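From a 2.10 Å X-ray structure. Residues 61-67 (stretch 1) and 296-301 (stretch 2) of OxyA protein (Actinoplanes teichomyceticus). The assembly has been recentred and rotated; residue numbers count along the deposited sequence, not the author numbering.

Stretch 1, residues 61-67: DEIRQVL
Stretch 2 (296-301) DVRIGD

A small packing contact without hydrogen bonds joins a helix to a short, nearly antiparallel strand, with the side chain of Ile 299 laid against three residues of the helix. Residues 61-67 are helical throughout, within a helix that extends beyond both ends (phi/psi near -65/-40, with Leu 67 at -79/-21); backbone hydrogen bonds run from Gln 65 N to Asp 61 O (2.9 Å), Val 66 N to Glu 62 O (2.9 Å) and Leu 67 N to Ile 63 O (3.0 Å). Residues 297-299 form the strand, at -144/134, -85/121 and -143/137. The axes approach to 10.2 Å, their N-to-C directions 162° apart, and the register is set by Glu 62 CA and Ile 299 CA, 6.7 Å apart. Together the stretches bury 215 Å², of which Ile 299 supplies 81 Å².

Ile 299 points toward the helix as an m,t rotamer (-66°, -176°), its CD1 reaching 3.5 Å from CG2 of buried Val 66 (chi1 t), an apolar pair suited to this interior position. Ile 299 CG2 lies 3.7 Å from Glu 62 CG; chi1 m, chi2 p and chi3 9° of Glu 62 bring methylene carbon to the isoleucine while the carboxylate, in this partly exposed residue, extends beyond. Gln 65, extended (t,t, chi3 -5°), reaches across to the strand: NE2 is 3.8 Å from Ile 299 CG1 and 3.8 Å from Arg 298 O, the latter without a hydrogen bond. Val 297 (chi1 p) also points toward the helix, but its CG2 only skirts Gln 65 NE2 at 4.5 Å; between these two valine and isoleucine positions, Arg 298 (m,t,t) points away, in keeping with the alternation of a strand, and is exposed. At Gly 300 the chain leaves the strand at 57/-132, a positive phi that favours glycine, with its N 4.3 Å from Glu 62 CG.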

# COMPACT_ATOMS: atom_id res chain seq x y z
N ASP B 61 -17.47 -16.97 14.37
CA ASP B 61 -18.36 -17.60 13.41
C ASP B 61 -18.49 -16.79 12.13
O ASP B 61 -18.63 -17.36 11.06
CB ASP B 61 -19.74 -17.86 14.01
CG ASP B 61 -19.71 -18.88 15.12
OD1 ASP B 61 -18.87 -19.81 15.10
OD2 ASP B 61 -20.54 -18.76 16.02
N GLU B 62 -18.44 -15.47 12.25
CA GLU B 62 -18.53 -14.60 11.10
C GLU B 62 -17.27 -14.73 10.22
O GLU B 62 -17.34 -14.68 9.00
CB GLU B 62 -18.76 -13.14 11.53
CG GLU B 62 -20.15 -12.88 12.12
CD GLU B 62 -20.33 -13.37 13.56
OE1 GLU B 62 -19.35 -13.76 14.23
OE2 GLU B 62 -21.47 -13.35 14.03
N ILE B 63 -16.12 -14.90 10.86
CA ILE B 63 -14.87 -15.14 10.12
C ILE B 63 -14.96 -16.49 9.37
O ILE B 63 -14.57 -16.58 8.22
CB ILE B 63 -13.63 -15.09 11.02
CG1 ILE B 63 -13.34 -13.65 11.43
CG2 ILE B 63 -12.42 -15.71 10.32
CD1 ILE B 63 -12.36 -13.52 12.58
N ARG B 64 -15.48 -17.52 10.03
CA ARG B 64 -15.68 -18.82 9.34
C ARG B 64 -16.67 -18.70 8.17
O ARG B 64 -16.47 -19.31 7.12
CB ARG B 64 -16.12 -19.90 10.32
CG ARG B 64 -15.02 -20.29 11.29
CD ARG B 64 -15.56 -21.08 12.46
NE ARG B 64 -16.22 -22.30 12.02
CZ ARG B 64 -15.73 -23.54 12.07
NH1 ARG B 64 -14.51 -23.82 12.56
NH2 ARG B 64 -16.49 -24.55 11.61
N GLN B 65 -17.70 -17.89 8.34
CA GLN B 65 -18.62 -17.60 7.25
C GLN B 65 -17.93 -16.91 6.07
O GLN B 65 -18.11 -17.31 4.92
CB GLN B 65 -19.77 -16.74 7.76
CG GLN B 65 -20.87 -16.57 6.75
CD GLN B 65 -22.06 -15.79 7.30
OE1 GLN B 65 -22.12 -15.44 8.50
NE2 GLN B 65 -23.02 -15.54 6.43
N VAL B 66 -17.17 -15.86 6.36
CA VAL B 66 -16.51 -15.10 5.31
C VAL B 66 -15.54 -16.00 4.53
O VAL B 66 -15.55 -15.99 3.28
CB VAL B 66 -15.76 -13.90 5.88
CG1 VAL B 66 -14.78 -13.30 4.86
CG2 VAL B 66 -16.77 -12.84 6.32
N LEU B 67 -14.74 -16.76 5.26
CA LEU B 67 -13.65 -17.52 4.66
C LEU B 67 -14.09 -18.81 3.99
O LEU B 67 -13.34 -19.32 3.15
CB LEU B 67 -12.54 -17.83 5.69
CG LEU B 67 -11.76 -16.64 6.27
CD1 LEU B 67 -10.86 -17.12 7.39
CD2 LEU B 67 -10.91 -15.93 5.22
N ASP B 296 -23.46 -9.35 -2.81
CA ASP B 296 -23.91 -8.81 -1.54
C ASP B 296 -24.05 -9.97 -0.54
O ASP B 296 -24.51 -11.05 -0.89
CB ASP B 296 -25.27 -8.10 -1.68
CG ASP B 296 -25.20 -6.87 -2.56
OD1 ASP B 296 -24.13 -6.48 -3.07
OD2 ASP B 296 -26.26 -6.26 -2.77
N VAL B 297 -23.65 -9.74 0.70
CA VAL B 297 -23.84 -10.74 1.74
C VAL B 297 -24.16 -10.06 3.08
O VAL B 297 -23.50 -9.08 3.47
CB VAL B 297 -22.62 -11.69 1.82
CG1 VAL B 297 -21.34 -10.92 2.05
CG2 VAL B 297 -22.78 -12.75 2.91
N ARG B 298 -25.17 -10.59 3.76
CA ARG B 298 -25.53 -10.17 5.11
C ARG B 298 -24.69 -10.94 6.11
O ARG B 298 -24.70 -12.16 6.11
CB ARG B 298 -27.00 -10.47 5.39
CG ARG B 298 -27.91 -9.60 4.58
CD ARG B 298 -29.30 -9.49 5.18
NE ARG B 298 -29.91 -8.30 4.64
CZ ARG B 298 -29.68 -7.06 5.07
NH1 ARG B 298 -28.87 -6.81 6.11
NH2 ARG B 298 -30.28 -6.05 4.45
N ILE B 299 -23.94 -10.22 6.93
CA ILE B 299 -23.11 -10.81 7.97
C ILE B 299 -23.15 -9.90 9.19
O ILE B 299 -23.03 -8.69 9.07
CB ILE B 299 -21.65 -10.99 7.55
CG1 ILE B 299 -21.58 -12.01 6.42
CG2 ILE B 299 -20.79 -11.44 8.74
CD1 ILE B 299 -20.20 -12.38 5.96
N GLY B 300 -23.28 -10.52 10.36
CA GLY B 300 -23.66 -9.81 11.56
C GLY B 300 -24.99 -9.15 11.24
O GLY B 300 -25.91 -9.77 10.66
N ASP B 301 -25.05 -7.88 11.58
CA ASP B 301 -26.21 -7.06 11.35
C ASP B 301 -25.80 -5.97 10.33
O ASP B 301 -26.09 -4.79 10.52
CB ASP B 301 -26.60 -6.46 12.71
CG ASP B 301 -27.81 -5.58 12.64
OD1 ASP B 301 -28.75 -5.91 11.88
OD2 ASP B 301 -27.80 -4.53 13.33